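Local coordinates for ESX-1 secretion system protein eccD1 (Mycobacterium tuberculosis, PDB 4KV2), which forms part of the ESX-1 specialized secretion system, which delivers virulence factors, including EsxA and EsxB, to host cells during infection, at residues 9-13 / 14-18; 29-32 / 33-37; 73-77 / 78-82. All blocks are in the same frame, centred on the assembly; numbering follows the deposited sequence.

Interaction 1 of 3, residues 9-13 / 14-18; sequences TILTG and RRMTD
Thr9 and Asp18 face each other as a non-hydrogen-bonded pair in the 5-12/15-22 hairpin, the first of the ubiquitin-like fold. Their side chains run alongside one another, and Thr9 OG1 donates to Asp18 OD1 over 2.8 Å, arriving from above the carboxylate plane. On Thr9 the first torsion (chi1 -63°) sets OG1 beside the backbone N, while CG2 swings over to meet Met16 CB at 3.6 Å. Leu11 lies on this same face, and its CD1 comes 4.2 Å from Met16 CG, the two chains passing at a slant. Where the chain reverses, a type II' turn runs from Thr12 to Arg15, with Gly13 taking the positive phi (64°) of its first corner. Thr12 N to Arg15 O is short and nearly straight at 2.8 Å, and Arg15 N returns a bond to Thr12 O. The other face carries Ile10, Thr12, Arg15 and Thr17, with Ile10 and Thr17 resting on Leu38 of helix 31-41. Between the strands on that face one water donates to Ile10 O and also hydrogen-bonds Thr12 OG1. The same water lies 2.7 Å from Thr17 OG1, a third hydrogen bond.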
loop_
_atom_site.group_PDB
_atom_site.type_symbol
_atom_site.label_atom_id
_atom_site.label_comp_id
_atom_site.label_asym_id
_atom_site.label_seq_id
_atom_site.Cartn_x
_atom_site.Cartn_y
_atom_site.Cartn_z
ATOM N N THR A 9 6.281 -11.812 2.916
ATOM C CA THR A 9 5.158 -12.721 2.968
ATOM C C THR A 9 4.559 -12.552 4.363
ATOM O O THR A 9 5.268 -12.684 5.357
ATOM C CB THR A 9 5.620 -14.160 2.776
ATOM O OG1 THR A 9 6.205 -14.331 1.469
ATOM C CG2 THR A 9 4.462 -15.118 2.953
ATOM N N ILE A 10 3.268 -12.273 4.426
ATOM C CA ILE A 10 2.554 -12.176 5.684
ATOM C C ILE A 10 1.927 -13.520 6.032
ATOM O O ILE A 10 1.154 -14.072 5.236
ATOM C CB ILE A 10 1.399 -11.138 5.614
ATOM C CG1 ILE A 10 1.929 -9.776 5.168
ATOM C CG2 ILE A 10 0.673 -11.051 6.964
ATOM C CD1 ILE A 10 3.103 -9.237 5.974
ATOM N N LEU A 11 2.253 -14.031 7.211
ATOM C CA LEU A 11 1.610 -15.224 7.776
ATOM C C LEU A 11 0.385 -14.855 8.624
ATOM O O LEU A 11 0.514 -14.130 9.586
ATOM C CB LEU A 11 2.613 -15.964 8.667
ATOM C CG LEU A 11 2.203 -17.322 9.267
ATOM C CD1 LEU A 11 1.783 -18.327 8.189
ATOM C CD2 LEU A 11 3.380 -17.851 10.060
ATOM N N THR A 12 -0.777 -15.388 8.275
ATOM C CA THR A 12 -2.010 -15.224 9.027
ATOM C C THR A 12 -2.538 -16.635 9.283
ATOM O O THR A 12 -3.162 -17.248 8.418
ATOM C CB THR A 12 -3.058 -14.390 8.265
ATOM O OG1 THR A 12 -2.481 -13.161 7.808
ATOM C CG2 THR A 12 -4.211 -14.052 9.160
ATOM N N GLY A 13 -2.254 -17.156 10.478
ATOM C CA GLY A 13 -2.558 -18.543 10.825
ATOM C C GLY A 13 -1.741 -19.447 9.928
ATOM O O GLY A 13 -0.514 -19.483 10.035
ATOM N N ARG A 14 -2.414 -20.138 9.016
ATOM C CA ARG A 14 -1.748 -21.062 8.104
ATOM C C ARG A 14 -1.550 -20.455 6.744
ATOM O O ARG A 14 -0.896 -21.050 5.910
ATOM C CB ARG A 14 -2.594 -22.304 7.887
ATOM C CG ARG A 14 -2.835 -23.091 9.136
ATOM C CD ARG A 14 -3.023 -24.563 8.822
ATOM N NE ARG A 14 -4.427 -24.942 8.720
ATOM C CZ ARG A 14 -5.268 -25.011 9.754
ATOM N NH1 ARG A 14 -4.856 -24.687 10.979
ATOM N NH2 ARG A 14 -6.532 -25.398 9.566
ATOM N N ARG A 15 -2.173 -19.306 6.511
ATOM C CA ARG A 15 -2.179 -18.697 5.199
ATOM C C ARG A 15 -0.997 -17.773 5.039
ATOM O O ARG A 15 -0.709 -16.966 5.912
ATOM C CB ARG A 15 -3.457 -17.902 4.977
ATOM C CG ARG A 15 -3.476 -17.156 3.641
ATOM C CD ARG A 15 -3.429 -18.109 2.463
ATOM N NE ARG A 15 -4.687 -18.832 2.325
ATOM C CZ ARG A 15 -5.746 -18.406 1.632
ATOM N NH1 ARG A 15 -5.733 -17.240 0.989
ATOM N NH2 ARG A 15 -6.844 -19.156 1.593
ATOM N N MET A 16 -0.335 -17.872 3.899
ATOM C CA MET A 16 0.667 -16.906 3.533
ATOM C C MET A 16 0.119 -15.997 2.441
ATOM O O MET A 16 -0.546 -16.457 1.514
ATOM C CB MET A 16 1.907 -17.616 3.033
ATOM C CG MET A 16 2.665 -18.348 4.122
ATOM S SD MET A 16 3.991 -19.269 3.329
ATOM C CE MET A 16 4.739 -19.911 4.828
ATOM N N THR A 17 0.440 -14.720 2.543
ATOM C CA THR A 17 0.097 -13.765 1.526
ATOM C C THR A 17 1.329 -12.939 1.123
ATOM O O THR A 17 1.878 -12.191 1.936
ATOM C CB THR A 17 -1.031 -12.826 1.999
ATOM O OG1 THR A 17 -2.145 -13.610 2.485
ATOM C CG2 THR A 17 -1.497 -11.961 0.870
ATOM N N ASP A 18 1.731 -13.028 -0.143
ATOM C CA ASP A 18 2.903 -12.280 -0.600
ATOM C C ASP A 18 2.522 -10.846 -0.889
ATOM O O ASP A 18 1.538 -10.612 -1.593
ATOM C CB ASP A 18 3.533 -12.921 -1.836
ATOM C CG ASP A 18 4.172 -14.271 -1.541
ATOM O OD1 ASP A 18 4.169 -14.717 -0.367
ATOM O OD2 ASP A 18 4.667 -14.907 -2.500
HETATM O O HOH W 1 -1.719 -13.818 5.125
#

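Interaction 2 of 3, residues 29-32 / 33-37; sequences TYID and DTVAV
Tyr30 and Thr34 lie side by side and point the same way, one turn apart at the start of helix 31-41. The hydroxyl of Thr34 comes up to the edge of the tyrosine ring, in its plane, with OG1 3.6 Å from Tyr30 CD1. What holds it there is the carbonyl of Tyr30, the residue at the N-cap position. Thr34 OG1 donates to Tyr30 O over 2.9 Å from above the carbonyl plane, while Thr34 N reaches the same oxygen at 3.1 Å, almost in line with the C=O bond. Two donors of one residue thus grip one acceptor, and this fixes the rotation of the threonine: chi1 of -60° turns OG1 back beside its own backbone N. Tyr30 itself has CG between its backbone N and carbonyl carbon (chi1 60°), directing the ring to Leu21, Phe63 and Leu77.

Ile31 and Val35 form the neighbouring ridge. Ile31 CG1 meets Val35 CG2 at 4.3 Å, and both side chains pack against Trp61 and Leu90. Their backbones are joined by Val35 N to Ile31 O, 3.0 Å, and Ala36 N repeats the pattern to Asp32 O at 3.1 Å. Asp33 OD2 accepts a hydrogen bond from the backbone N of Asp33 of the second subunit, placing this turn at the dimer interface. These are the N-cap and first two turns of the amphipathic helix that lies across the sheet in the beta-grasp, or ubiquitin-like, fold.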
loop_
_atom_site.group_PDB
_atom_site.type_symbol
_atom_site.label_atom_id
_atom_site.label_comp_id
_atom_site.label_asym_id
_atom_site.label_seq_id
_atom_site.Cartn_x
_atom_site.Cartn_y
_atom_site.Cartn_z
ATOM N N THR A 29 3.712 4.610 7.946
ATOM C CA THR A 29 3.135 5.359 6.824
ATOM C C THR A 29 2.130 4.501 6.027
ATOM O O THR A 29 1.174 5.029 5.457
ATOM C CB THR A 29 4.249 5.856 5.860
ATOM O OG1 THR A 29 5.300 6.476 6.626
ATOM C CG2 THR A 29 3.693 6.860 4.870
ATOM N N TYR A 30 2.321 3.188 6.030
ATOM C CA TYR A 30 1.486 2.303 5.228
ATOM C C TYR A 30 0.890 1.127 5.972
ATOM O O TYR A 30 0.121 0.364 5.397
ATOM C CB TYR A 30 2.270 1.795 3.989
ATOM C CG TYR A 30 3.526 1.024 4.337
ATOM C CD1 TYR A 30 3.484 -0.351 4.584
ATOM C CD2 TYR A 30 4.748 1.669 4.412
ATOM C CE1 TYR A 30 4.631 -1.054 4.908
ATOM C CE2 TYR A 30 5.915 0.975 4.718
ATOM C CZ TYR A 30 5.849 -0.391 4.957
ATOM O OH TYR A 30 6.997 -1.068 5.281
ATOM N N ILE A 31 1.178 0.965 7.252
ATOM C CA ILE A 31 0.697 -0.248 7.912
ATOM C C ILE A 31 -0.840 -0.327 7.993
ATOM O O ILE A 31 -1.420 -1.413 7.856
ATOM C CB ILE A 31 1.309 -0.431 9.306
ATOM C CG1 ILE A 31 0.870 -1.805 9.857
ATOM C CG2 ILE A 31 0.929 0.715 10.212
ATOM C CD1 ILE A 31 1.761 -2.350 10.908
ATOM N N ASP A 32 -1.499 0.807 8.205
ATOM C CA ASP A 32 -2.949 0.770 8.433
ATOM C C ASP A 32 -3.705 0.313 7.174
ATOM O O ASP A 32 -4.591 -0.523 7.252
ATOM C CB ASP A 32 -3.460 2.106 8.951
ATOM C CG ASP A 32 -3.027 2.366 10.388
ATOM O OD1 ASP A 32 -3.081 1.434 11.261
ATOM O OD2 ASP A 32 -2.677 3.519 10.658
ATOM N N ASP A 33 -3.334 0.846 6.020
ATOM C CA ASP A 33 -3.957 0.402 4.778
ATOM C C ASP A 33 -3.504 -1.034 4.367
ATOM O O ASP A 33 -4.262 -1.744 3.695
ATOM C CB ASP A 33 -3.756 1.420 3.657
ATOM C CG ASP A 33 -4.689 2.660 3.769
ATOM O OD1 ASP A 33 -5.459 2.799 4.754
ATOM O OD2 ASP A 33 -4.664 3.513 2.859
ATOM N N THR A 34 -2.314 -1.476 4.804
ATOM C CA THR A 34 -1.879 -2.880 4.639
ATOM C C THR A 34 -2.838 -3.812 5.366
ATOM O O THR A 34 -3.299 -4.817 4.813
ATOM C CB THR A 34 -0.414 -3.113 5.124
ATOM O OG1 THR A 34 0.482 -2.285 4.370
ATOM C CG2 THR A 34 0.036 -4.530 4.970
ATOM N N VAL A 35 -3.159 -3.463 6.608
ATOM C CA VAL A 35 -4.094 -4.258 7.398
ATOM C C VAL A 35 -5.439 -4.271 6.683
ATOM O O VAL A 35 -6.074 -5.311 6.549
ATOM C CB VAL A 35 -4.236 -3.680 8.842
ATOM C CG1 VAL A 35 -5.409 -4.318 9.555
ATOM C CG2 VAL A 35 -2.950 -3.869 9.616
ATOM N N ALA A 36 -5.854 -3.113 6.175
ATOM C CA ALA A 36 -7.149 -2.999 5.537
ATOM C C ALA A 36 -7.250 -3.850 4.252
ATOM O O ALA A 36 -8.244 -4.541 4.011
ATOM C CB ALA A 36 -7.455 -1.551 5.269
ATOM N N VAL A 37 -6.185 -3.801 3.453
ATOM C CA VAL A 37 -6.085 -4.612 2.225
ATOM C C VAL A 37 -6.126 -6.102 2.554
ATOM O O VAL A 37 -6.892 -6.860 1.924
ATOM C CB VAL A 37 -4.801 -4.247 1.437
ATOM C CG1 VAL A 37 -4.520 -5.270 0.344
ATOM C CG2 VAL A 37 -4.933 -2.845 0.867
#

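Interaction 3 of 3, residues 73-77 / 78-82; sequences LDQSL and DDAGV
Ser76 and Asp79 exchange hydrogen bonds in both directions. Asp79 N gives its hydrogen to Ser76 OG at 3.0 Å, and Ser76 N gives its own to Asp79 OD2, also at 3.0 Å and almost perfectly straight (176°), striking the carboxylate from above its plane. Serine chi1 of 65° brings OG between the backbone N and the carbonyl carbon, which puts it within reach of Asp79 N. A water hydrogen-bonds Ser76 OG at 2.7 Å and makes a weak bond to Asp79 OD1. With each side chain bound to the other residue's backbone N, the carboxylate is pinned at one oxygen and its rotation limited.

This reciprocal pattern is a capping box, and it opens a single helical turn in which Ala80 N bonds to Ser76 O at 3.0 Å. The turn ends in a Schellman motif: Val82 N reaches back to Leu77 O over 2.9 Å, Gly81 N bonds to Asp78 O inside that span, and Gly81 supplies the positive phi. Such a short turn before the last strand is a feature of the ubiquitin-like fold.

Leu77 CD2 crosses to Val82 CG2 at 3.9 Å, the apolar contact expected across a Schellman motif. Beyond it Leu77 rests on Tyr30, and Val82 on Val8 of strand 5-12. Just before the box, Gln75 slants across Asp79, CB to CB at 3.8 Å, with its amide turned 77° from the carboxylate plane. Further along, the carbonyl O of Ala80 accepts a hydrogen bond from Arg65 NH2.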
loop_
_atom_site.group_PDB
_atom_site.type_symbol
_atom_site.label_atom_id
_atom_site.label_comp_id
_atom_site.label_asym_id
_atom_site.label_seq_id
_atom_site.Cartn_x
_atom_site.Cartn_y
_atom_site.Cartn_z
ATOM N N LEU A 73 7.666 1.129 14.468
ATOM C CA LEU A 73 6.862 1.739 13.419
ATOM C C LEU A 73 7.500 2.962 12.772
ATOM O O LEU A 73 7.182 3.290 11.614
ATOM C CB LEU A 73 5.486 2.132 13.972
ATOM C CG LEU A 73 4.503 0.977 14.128
ATOM C CD1 LEU A 73 3.406 1.369 15.104
ATOM C CD2 LEU A 73 3.922 0.568 12.796
ATOM N N ASP A 74 8.403 3.629 13.477
ATOM C CA ASP A 74 9.129 4.757 12.870
ATOM C C ASP A 74 10.329 4.352 12.012
ATOM O O ASP A 74 11.023 5.204 11.459
ATOM C CB ASP A 74 9.510 5.819 13.906
ATOM C CG ASP A 74 10.499 5.334 14.945
ATOM O OD1 ASP A 74 10.858 4.147 15.006
ATOM O OD2 ASP A 74 10.913 6.168 15.748
ATOM N N GLN A 75 10.553 3.048 11.874
ATOM C CA GLN A 75 11.627 2.527 11.046
ATOM C C GLN A 75 11.052 1.971 9.753
ATOM O O GLN A 75 9.890 1.627 9.700
ATOM C CB GLN A 75 12.402 1.442 11.799
ATOM C CG GLN A 75 13.387 2.003 12.802
ATOM C CD GLN A 75 14.163 0.917 13.544
ATOM O OE1 GLN A 75 14.444 -0.179 13.009
ATOM N NE2 GLN A 75 14.513 1.211 14.786
ATOM N N SER A 76 11.880 1.947 8.711
ATOM C CA SER A 76 11.563 1.304 7.445
ATOM C C SER A 76 11.934 -0.167 7.539
ATOM O O SER A 76 12.682 -0.581 8.447
ATOM C CB SER A 76 12.383 1.952 6.330
ATOM O OG SER A 76 13.786 1.706 6.536
ATOM N N LEU A 77 11.409 -0.970 6.614
ATOM C CA LEU A 77 11.845 -2.380 6.481
ATOM C C LEU A 77 13.364 -2.528 6.279
ATOM O O LEU A 77 13.978 -3.478 6.790
ATOM C CB LEU A 77 11.089 -3.053 5.345
ATOM C CG LEU A 77 9.578 -3.244 5.578
ATOM C CD1 LEU A 77 8.940 -3.666 4.270
ATOM C CD2 LEU A 77 9.296 -4.306 6.641
ATOM N N ASP A 78 13.979 -1.588 5.549
ATOM C CA ASP A 78 15.437 -1.598 5.385
ATOM C C ASP A 78 16.137 -1.388 6.730
ATOM O O ASP A 78 17.070 -2.115 7.063
ATOM C CB ASP A 78 15.908 -0.491 4.441
ATOM C CG ASP A 78 15.632 -0.780 2.968
ATOM O OD1 ASP A 78 15.434 -1.940 2.559
ATOM O OD2 ASP A 78 15.648 0.197 2.193
ATOM N N ASP A 79 15.689 -0.378 7.481
ATOM C CA ASP A 79 16.224 -0.076 8.824
ATOM C C ASP A 79 16.148 -1.322 9.702
ATOM O O ASP A 79 17.086 -1.622 10.418
ATOM C CB ASP A 79 15.421 1.021 9.531
ATOM C CG ASP A 79 15.563 2.397 8.898
ATOM O OD1 ASP A 79 16.590 2.695 8.237
ATOM O OD2 ASP A 79 14.615 3.205 9.088
ATOM N N ALA A 80 15.030 -2.054 9.612
ATOM C CA ALA A 80 14.823 -3.252 10.418
ATOM C C ALA A 80 15.520 -4.487 9.880
ATOM O O ALA A 80 15.378 -5.577 10.452
ATOM C CB ALA A 80 13.321 -3.537 10.568
ATOM N N GLY A 81 16.264 -4.348 8.786
ATOM C CA GLY A 81 16.987 -5.475 8.230
ATOM C C GLY A 81 16.113 -6.530 7.584
ATOM O O GLY A 81 16.508 -7.684 7.489
ATOM N N VAL A 82 14.951 -6.143 7.087
ATOM C CA VAL A 82 14.058 -7.101 6.441
ATOM C C VAL A 82 14.468 -7.290 4.976
ATOM O O VAL A 82 14.588 -6.315 4.230
ATOM C CB VAL A 82 12.587 -6.638 6.548
ATOM C CG1 VAL A 82 11.652 -7.601 5.841
ATOM C CG2 VAL A 82 12.174 -6.509 8.003
HETATM O O HOH W 2 15.252 3.571 5.232
#

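The three contacts follow one another along the chain and mark three parts of one small ubiquitin-like domain: the 5-12/15-22 hairpin, the start of helix 31-41, and the loop leading to strand 86-91. Interactions 1 and 2 have centres about 15 Å apart and nearest atoms about 6 Å apart, on opposite sides of the chain's centre. Interactions 1 and 3 are farther separated, about 20 Å between centres, without touching. Interactions 2 and 3, their centres about 15 Å apart, do meet: Tyr30 OH lies 3.4 Å from Leu77 CG, and Ile31 CG2 is 4.0 Å from Leu73 CD2. Hairpin, helix and loop thus pack round one core of a single domain.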